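Local coordinates for hdh assembly factor Kustc1130 (Kuenenia stuttgartiensis, PDB 6HIF), which probably acts as an assembly factor for hydrazine dehydrogenase, docking as a small beta-sheet protein against the chain of another protein beside a bound heme c, at residues Y[31-36]-Y[95-100]; Y[71-76]-Y[89-94]. All coordinates share one frame; numbering follows the deposited sequence.

Overall arrangement
Each contact pairs two strands within one of the chain's two sheets, parallel in interaction 1 (31-36 with 95-100) and antiparallel in interaction 2 (71-76 with 89-94). Their centres lie about 9 Å apart, and the sheets face each other: Leu33 CD2 meets Ile75 CD1 at 3.8 Å and Leu97 CD2 meets Val89 CG1 at 3.9 Å. The turn after strand 83-91 carries the chain between sheets. Interaction 1 is buried, with Trp34, Phe98, Ile96 and the polar residues facing a partner protein and Leu33, Leu97, Val35 and Val99 the opposing sheet. Interaction 2 is partly buried; its inner face is mostly apolar (Tyr73, Val89, Leu91), while its other face carries a hydroxyl pair.

Interaction 1 of 2, residues Y[31-36]-Y[95-100]; sequences AKLWVT and NILFVS
Trp34 overlaps the Phe98 ring with the five-membered ring of its indole, in a face-to-face stack whose centroids are 3.7 Å apart and whose planes differ by 12°. The overlap is offset: Phe98 CE2 comes to 3.3 Å from Trp34 CD2, off the ring centre. Both side chains place CG anti to their carbonyl carbon (chi1 -58° in Trp34, -69° in Phe98), so they leave adjacent strands side by side. Trp34 CB adds a CH-pi contact over the Phe98 face, 4.0 Å from the ring centroid. An alanine in place of Trp34 would keep that CB but would probably cost Phe98 its stacking partner and lose the indole lying about 4 Å (nearest atoms) from a bound heme c.

Backbone bonds set the parallel register, Trp34 opposite Phe98. Trp34 N donates to Leu97 O at 2.9 Å and Trp34 O accepts from Val99 N at 2.7 Å, bonding to both neighbours of Phe98. On the opposite face Leu33 CD1 bridges Leu97 CD2 (4.0 Å) and Val99 CG2 (3.8 Å).

Outside this strand pair, Lys32 NZ forms a salt bridge with an acidic side chain of another protein's chain. Strand 63-68 runs antiparallel along the other edge of strand 31-39, while Leu33 and Val35 pack on Ile75 of strand 71-79 in the facing sheet, consistent with a beta sandwich.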
ATOM      1  N   ALA Y  31       2.101  37.117 -59.390  1.00 44.89           N
ATOM      2  CA  ALA Y  31       3.432  36.975 -59.957  1.00 45.44           C
ATOM      3  C   ALA Y  31       4.363  38.000 -59.313  1.00 47.21           C
ATOM      4  O   ALA Y  31       3.922  39.083 -58.934  1.00 49.02           O
ATOM      5  CB  ALA Y  31       3.375  37.140 -61.456  1.00 43.47           C
ATOM      6  N   LYS Y  32       5.646  37.634 -59.178  1.00 47.48           N
ATOM      7  CA  LYS Y  32       6.658  38.535 -58.650  1.00 47.83           C
ATOM      8  C   LYS Y  32       7.650  38.857 -59.761  1.00 47.76           C
ATOM      9  O   LYS Y  32       8.250  37.956 -60.341  1.00 49.36           O
ATOM     10  CB  LYS Y  32       7.342  37.932 -57.419  1.00 49.56           C
ATOM     11  CG  LYS Y  32       7.556  38.895 -56.257  1.00 52.42           C
ATOM     12  CD  LYS Y  32       8.224  38.262 -55.045  1.00 56.31           C
ATOM     13  CE  LYS Y  32       8.473  39.237 -53.907  1.00 56.21           C
ATOM     14  NZ  LYS Y  32       9.632  38.839 -53.069  1.00 54.66           N
ATOM     15  N   LEU Y  33       7.791  40.154 -60.063  1.00 47.26           N
ATOM     16  CA  LEU Y  33       8.666  40.616 -61.129  1.00 45.44           C
ATOM     17  C   LEU Y  33       9.745  41.523 -60.545  1.00 45.95           C
ATOM     18  O   LEU Y  33       9.442  42.545 -59.934  1.00 46.58           O
ATOM     19  CB  LEU Y  33       7.835  41.361 -62.179  1.00 44.38           C
ATOM     20  CG  LEU Y  33       8.621  41.970 -63.339  1.00 43.20           C
ATOM     21  CD1 LEU Y  33       9.070  40.899 -64.320  1.00 43.49           C
ATOM     22  CD2 LEU Y  33       7.785  43.016 -64.059  1.00 43.25           C
ATOM     23  N   TRP Y  34      11.003  41.118 -60.746  1.00 46.13           N
ATOM     24  CA  TRP Y  34      12.163  41.927 -60.410  1.00 44.79           C
ATOM     25  C   TRP Y  34      12.637  42.632 -61.676  1.00 44.48           C
ATOM     26  O   TRP Y  34      12.804  41.987 -62.711  1.00 45.46           O
ATOM     27  CB  TRP Y  34      13.283  41.039 -59.859  1.00 45.88           C
ATOM     28  CG  TRP Y  34      12.938  40.219 -58.653  1.00 45.71           C
ATOM     29  CD1 TRP Y  34      11.992  39.238 -58.558  1.00 45.50           C
ATOM     30  CD2 TRP Y  34      13.587  40.277 -57.370  1.00 44.67           C
ATOM     31  NE1 TRP Y  34      11.992  38.697 -57.300  1.00 46.41           N
ATOM     32  CE2 TRP Y  34      12.962  39.312 -56.550  1.00 46.04           C
ATOM     33  CE3 TRP Y  34      14.629  41.047 -56.836  1.00 43.15           C
ATOM     34  CZ2 TRP Y  34      13.346  39.108 -55.224  1.00 46.55           C
ATOM     35  CZ3 TRP Y  34      15.007  40.844 -55.527  1.00 43.70           C
ATOM     36  CH2 TRP Y  34      14.374  39.884 -54.735  1.00 44.35           C
ATOM     37  N   VAL Y  35      12.846  43.951 -61.588  1.00 43.22           N
ATOM     38  CA  VAL Y  35      13.389  44.702 -62.713  1.00 43.07           C
ATOM     39  C   VAL Y  35      14.654  45.432 -62.265  1.00 43.22           C
ATOM     40  O   VAL Y  35      14.613  46.255 -61.352  1.00 44.73           O
ATOM     41  CB  VAL Y  35      12.360  45.663 -63.346  1.00 41.95           C
ATOM     42  CG1 VAL Y  35      12.935  46.388 -64.553  1.00 41.52           C
ATOM     43  CG2 VAL Y  35      11.075  44.950 -63.731  1.00 41.92           C
ATOM     44  N   THR Y  36      15.775  45.111 -62.923  1.00 42.65           N
ATOM     45  CA  THR Y  36      17.062  45.707 -62.608  1.00 41.56           C
ATOM     46  C   THR Y  36      17.477  46.634 -63.747  1.00 41.73           C
ATOM     47  O   THR Y  36      17.484  46.238 -64.914  1.00 41.08           O
ATOM     48  CB  THR Y  36      18.121  44.633 -62.325  1.00 41.19           C
ATOM     49  OG1 THR Y  36      17.634  43.769 -61.297  1.00 40.89           O
ATOM     50  CG2 THR Y  36      19.455  45.212 -61.909  1.00 39.76           C
ATOM     51  N   ASN Y  95       4.131  33.287 -60.992  1.00 48.18           N
ATOM     52  CA  ASN Y  95       5.378  33.342 -61.738  1.00 44.54           C
ATOM     53  C   ASN Y  95       6.384  34.199 -60.976  1.00 43.05           C
ATOM     54  O   ASN Y  95       6.008  35.165 -60.317  1.00 43.05           O
ATOM     55  CB  ASN Y  95       5.175  33.902 -63.149  1.00 44.32           C
ATOM     56  CG  ASN Y  95       4.645  32.887 -64.141  1.00 43.81           C
ATOM     57  OD1 ASN Y  95       4.168  31.821 -63.759  1.00 45.41           O
ATOM     58  ND2 ASN Y  95       4.721  33.210 -65.422  1.00 41.86           N
ATOM     59  N   ILE Y  96       7.664  33.821 -61.066  1.00 41.18           N
ATOM     60  CA  ILE Y  96       8.752  34.658 -60.589  1.00 38.60           C
ATOM     61  C   ILE Y  96       9.716  34.871 -61.752  1.00 39.18           C
ATOM     62  O   ILE Y  96      10.217  33.908 -62.330  1.00 40.23           O
ATOM     63  CB  ILE Y  96       9.443  34.056 -59.348  1.00 37.42           C
ATOM     64  CG1 ILE Y  96       8.475  33.934 -58.168  1.00 37.89           C
ATOM     65  CG2 ILE Y  96      10.668  34.874 -58.968  1.00 38.25           C
ATOM     66  CD1 ILE Y  96       8.903  32.948 -57.111  1.00 37.68           C
ATOM     67  N   LEU Y  97       9.932  36.142 -62.108  1.00 38.34           N
ATOM     68  CA  LEU Y  97      10.796  36.488 -63.223  1.00 39.03           C
ATOM     69  C   LEU Y  97      11.674  37.673 -62.833  1.00 41.22           C
ATOM     70  O   LEU Y  97      11.184  38.669 -62.301  1.00 42.73           O
ATOM     71  CB  LEU Y  97       9.941  36.812 -64.453  1.00 37.13           C
ATOM     72  CG  LEU Y  97      10.710  37.113 -65.739  1.00 35.07           C
ATOM     73  CD1 LEU Y  97      11.302  35.843 -66.322  1.00 34.95           C
ATOM     74  CD2 LEU Y  97       9.808  37.792 -66.759  1.00 34.77           C
ATOM     75  N   PHE Y  98      12.976  37.527 -63.096  1.00 42.21           N
ATOM     76  CA  PHE Y  98      13.927  38.620 -62.995  1.00 41.86           C
ATOM     77  C   PHE Y  98      14.179  39.158 -64.399  1.00 42.30           C
ATOM     78  O   PHE Y  98      14.467  38.394 -65.319  1.00 42.62           O
ATOM     79  CB  PHE Y  98      15.232  38.148 -62.348  1.00 41.07           C
ATOM     80  CG  PHE Y  98      15.151  37.792 -60.884  1.00 40.38           C
ATOM     81  CD1 PHE Y  98      14.368  36.733 -60.445  1.00 39.82           C
ATOM     82  CD2 PHE Y  98      15.886  38.501 -59.944  1.00 38.67           C
ATOM     83  CE1 PHE Y  98      14.303  36.405 -59.099  1.00 38.99           C
ATOM     84  CE2 PHE Y  98      15.824  38.169 -58.599  1.00 39.33           C
ATOM     85  CZ  PHE Y  98      15.031  37.123 -58.176  1.00 38.56           C
ATOM     86  N   VAL Y  99      14.035  40.478 -64.550  1.00 42.36           N
ATOM     87  CA  VAL Y  99      14.284  41.144 -65.816  1.00 42.04           C
ATOM     88  C   VAL Y  99      15.447  42.113 -65.624  1.00 44.09           C
ATOM     89  O   VAL Y  99      15.476  42.886 -64.662  1.00 42.05           O
ATOM     90  CB  VAL Y  99      13.018  41.838 -66.358  1.00 40.72           C
ATOM     91  CG1 VAL Y  99      13.326  42.789 -67.506  1.00 39.32           C
ATOM     92  CG2 VAL Y  99      11.961  40.830 -66.777  1.00 39.66           C
ATOM     93  N   SER Y 100      16.415  42.034 -66.544  1.00 46.17           N
ATOM     94  CA  SER Y 100      17.602  42.871 -66.493  1.00 47.15           C
ATOM     95  C   SER Y 100      17.698  43.692 -67.774  1.00 47.33           C
ATOM     96  O   SER Y 100      17.887  43.138 -68.855  1.00 49.92           O
ATOM     97  CB  SER Y 100      18.833  42.033 -66.293  1.00 48.47           C
ATOM     98  OG  SER Y 100      19.806  42.753 -65.556  1.00 49.78           O
TER

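Interaction 2 of 2, residues Y[71-76]-Y[89-94]; sequences GTYAIS and VSLEEG. With SO4 (sulfate ion), chain B.
The hydroxyls of Thr72 and Ser90 meet tip to tip, OG1 to OG at 2.9 Å, in a hydrogen bond for which either could be the donor. Both oxygens lie anti to their own carbonyl carbon and beside the backbone N (chi1 -54° in Thr72, -70° in Ser90), and these matching rotations turn them toward each other across a non-hydrogen-bonded antiparallel pair. Thr72 CG2, anti to the backbone N, also borders the serine, 3.4 Å from Ser90 OG. On this face Thr72 further packs on an acidic side chain, and Ser90 on a basic one, of another protein's chain.

The flanking pairs, Gly71 with Leu91 and Tyr73 with Val89, are hydrogen-bonded in both directions, within the beta hairpin that strands 71-79 and 83-91 form. Leu91 N reaches Gly71 O at 2.9 Å from above the carbonyl plane, whereas Tyr73 N approaches Val89 O at 2.8 Å nearly along the C=O axis. Gly71 has a phi of 150°, at which a CB would be jammed against the preceding carbonyl oxygen; this accounts for glycine at the position.

Inward, Tyr73 CG lies anti to the carbonyl carbon, with the ring turned so that Val89 O lies near its plane at the edge and Tyr73 CD1 comes to 4.3 Å from Leu91 CD1. The phenol OH hydrogen-bonds to Arg69 O. Ile75 extends CG1 anti to its carbonyl carbon, and the side chain crosses that of Val89 obliquely, Ile75 CD1 3.8 Å from Val89 CG2. Farther along strand 71-79, Ser76 holds OG between the backbone N and carbonyl carbon and donates to sulfate O1 at 3.1 Å; the ion, probably from the crystallisation liquor, is also hydrogen-bonded to His86 NE2.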
ATOM      1  N   GLY Y  71      -1.279  38.512 -66.112  1.00 53.12           N
ATOM      2  CA  GLY Y  71      -1.601  39.323 -67.275  1.00 53.37           C
ATOM      3  C   GLY Y  71      -0.349  39.776 -68.020  1.00 53.05           C
ATOM      4  O   GLY Y  71       0.766  39.492 -67.592  1.00 53.65           O
ATOM      5  N   THR Y  72      -0.553  40.480 -69.138  1.00 53.21           N
ATOM      6  CA  THR Y  72       0.533  41.025 -69.938  1.00 52.66           C
ATOM      7  C   THR Y  72       0.785  42.475 -69.524  1.00 53.29           C
ATOM      8  O   THR Y  72      -0.153  43.253 -69.376  1.00 57.30           O
ATOM      9  CB  THR Y  72       0.240  40.865 -71.435  1.00 52.04           C
ATOM     10  OG1 THR Y  72      -0.042  39.484 -71.666  1.00 50.38           O
ATOM     11  CG2 THR Y  72       1.386  41.307 -72.320  1.00 52.36           C
ATOM     12  N   TYR Y  73       2.064  42.820 -69.338  1.00 53.21           N
ATOM     13  CA  TYR Y  73       2.466  44.125 -68.841  1.00 53.57           C
ATOM     14  C   TYR Y  73       3.555  44.703 -69.740  1.00 56.31           C
ATOM     15  O   TYR Y  73       4.251  43.965 -70.436  1.00 60.46           O
ATOM     16  CB  TYR Y  73       2.997  44.014 -67.410  1.00 52.52           C
ATOM     17  CG  TYR Y  73       1.967  43.662 -66.368  1.00 53.81           C
ATOM     18  CD1 TYR Y  73       1.620  42.343 -66.113  1.00 54.12           C
ATOM     19  CD2 TYR Y  73       1.343  44.650 -65.624  1.00 55.00           C
ATOM     20  CE1 TYR Y  73       0.672  42.017 -65.155  1.00 54.15           C
ATOM     21  CE2 TYR Y  73       0.399  44.341 -64.657  1.00 54.60           C
ATOM     22  CZ  TYR Y  73       0.062  43.020 -64.421  1.00 53.32           C
ATOM     23  OH  TYR Y  73      -0.866  42.711 -63.470  1.00 51.61           O
ATOM     24  N   ALA Y  74       3.692  46.034 -69.706  1.00 56.61           N
ATOM     25  CA  ALA Y  74       4.776  46.727 -70.383  1.00 55.19           C
ATOM     26  C   ALA Y  74       5.715  47.344 -69.345  1.00 56.00           C
ATOM     27  O   ALA Y  74       5.306  48.189 -68.549  1.00 54.41           O
ATOM     28  CB  ALA Y  74       4.218  47.760 -71.332  1.00 52.22           C
ATOM     29  N   ILE Y  75       6.971  46.881 -69.348  1.00 56.07           N
ATOM     30  CA  ILE Y  75       8.005  47.424 -68.480  1.00 56.83           C
ATOM     31  C   ILE Y  75       8.697  48.558 -69.231  1.00 58.79           C
ATOM     32  O   ILE Y  75       9.084  48.396 -70.388  1.00 58.97           O
ATOM     33  CB  ILE Y  75       9.011  46.336 -68.043  1.00 56.16           C
ATOM     34  CG1 ILE Y  75       8.314  45.098 -67.472  1.00 56.53           C
ATOM     35  CG2 ILE Y  75      10.035  46.897 -67.067  1.00 55.86           C
ATOM     36  CD1 ILE Y  75       9.190  43.866 -67.440  1.00 56.98           C
ATOM     37  N   SER Y  76       8.830  49.706 -68.558  1.00 59.86           N
ATOM     38  CA  SER Y  76       9.570  50.832 -69.101  1.00 59.75           C
ATOM     39  C   SER Y  76      10.468  51.428 -68.020  1.00 60.15           C
ATOM     40  O   SER Y  76      10.005  51.741 -66.923  1.00 58.24           O
ATOM     41  CB  SER Y  76       8.646  51.861 -69.698  1.00 59.41           C
ATOM     42  OG  SER Y  76       7.772  52.387 -68.714  1.00 57.03           O
ATOM     43  N   VAL Y  89       6.051  41.755 -71.095  1.00 58.27           N
ATOM     44  CA  VAL Y  89       6.166  40.512 -70.349  1.00 57.53           C
ATOM     45  C   VAL Y  89       4.766  39.983 -70.040  1.00 55.82           C
ATOM     46  O   VAL Y  89       3.914  40.735 -69.571  1.00 55.53           O
ATOM     47  CB  VAL Y  89       7.013  40.718 -69.075  1.00 58.08           C
ATOM     48  CG1 VAL Y  89       6.693  39.712 -67.980  1.00 58.43           C
ATOM     49  CG2 VAL Y  89       8.502  40.716 -69.386  1.00 58.55           C
ATOM     50  N   SER Y  90       4.550  38.688 -70.321  1.00 53.77           N
ATOM     51  CA  SER Y  90       3.314  37.992 -69.985  1.00 51.27           C
ATOM     52  C   SER Y  90       3.528  37.118 -68.750  1.00 49.16           C
ATOM     53  O   SER Y  90       4.308  36.173 -68.785  1.00 48.87           O
ATOM     54  CB  SER Y  90       2.820  37.171 -71.147  1.00 51.92           C
ATOM     55  OG  SER Y  90       2.350  38.003 -72.196  1.00 55.25           O
ATOM     56  N   LEU Y  91       2.819  37.442 -67.665  1.00 48.50           N
ATOM     57  CA  LEU Y  91       2.989  36.756 -66.395  1.00 48.13           C
ATOM     58  C   LEU Y  91       1.768  35.890 -66.107  1.00 50.60           C
ATOM     59  O   LEU Y  91       0.632  36.339 -66.236  1.00 51.56           O
ATOM     60  CB  LEU Y  91       3.194  37.793 -65.286  1.00 46.09           C
ATOM     61  CG  LEU Y  91       4.519  38.551 -65.325  1.00 45.10           C
ATOM     62  CD1 LEU Y  91       4.513  39.696 -64.323  1.00 44.85           C
ATOM     63  CD2 LEU Y  91       5.689  37.615 -65.067  1.00 43.99           C
ATOM     64  N   GLU Y  92       2.033  34.643 -65.708  1.00 54.52           N
ATOM     65  CA  GLU Y  92       1.006  33.696 -65.303  1.00 56.49           C
ATOM     66  C   GLU Y  92       0.853  33.761 -63.787  1.00 55.76           C
ATOM     67  O   GLU Y  92       1.477  34.590 -63.130  1.00 57.42           O
ATOM     68  CB  GLU Y  92       1.402  32.280 -65.730  1.00 61.15           C
ATOM     69  CG  GLU Y  92       1.543  32.106 -67.231  1.00 65.82           C
ATOM     70  CD  GLU Y  92       0.219  32.108 -67.975  1.00 71.51           C
ATOM     71  OE1 GLU Y  92       0.021  33.003 -68.817  1.00 73.45           O
ATOM     72  OE2 GLU Y  92      -0.611  31.216 -67.707  1.00 78.65           O
ATOM     73  N   GLU Y  93       0.027  32.865 -63.239  1.00 55.56           N
ATOM     74  CA  GLU Y  93      -0.203  32.793 -61.807  1.00 54.04           C
ATOM     75  C   GLU Y  93       1.042  32.238 -61.122  1.00 52.92           C
ATOM     76  O   GLU Y  93       1.564  31.199 -61.519  1.00 52.61           O
ATOM     77  CB  GLU Y  93      -1.424  31.919 -61.521  1.00 56.70           C
ATOM     78  CG  GLU Y  93      -1.748  31.797 -60.043  1.00 58.29           C
ATOM     79  CD  GLU Y  93      -2.825  30.783 -59.693  1.00 60.02           C
ATOM     80  OE1 GLU Y  93      -3.027  30.544 -58.486  1.00 61.50           O
ATOM     81  OE2 GLU Y  93      -3.458  30.232 -60.624  1.00 59.27           O
ATOM     82  N   GLY Y  94       1.510  32.963 -60.100  1.00 54.08           N
ATOM     83  CA  GLY Y  94       2.605  32.532 -59.243  1.00 52.99           C
ATOM     84  C   GLY Y  94       3.942  32.439 -59.975  1.00 51.49           C
ATOM     85  O   GLY Y  94       4.780  31.616 -59.619  1.00 54.82           O
TER
HETATM   86  S   SO4 B 201       6.618  55.184 -71.120  1.00137.39           S
HETATM   87  O1  SO4 B 201       6.594  55.049 -69.645  1.00137.31           O
HETATM   88  O2  SO4 B 201       7.683  54.333 -71.691  1.00136.27           O
HETATM   89  O3  SO4 B 201       5.311  54.759 -71.672  1.00136.71           O
HETATM   90  O4  SO4 B 201       6.885  56.596 -71.478  1.00141.09           O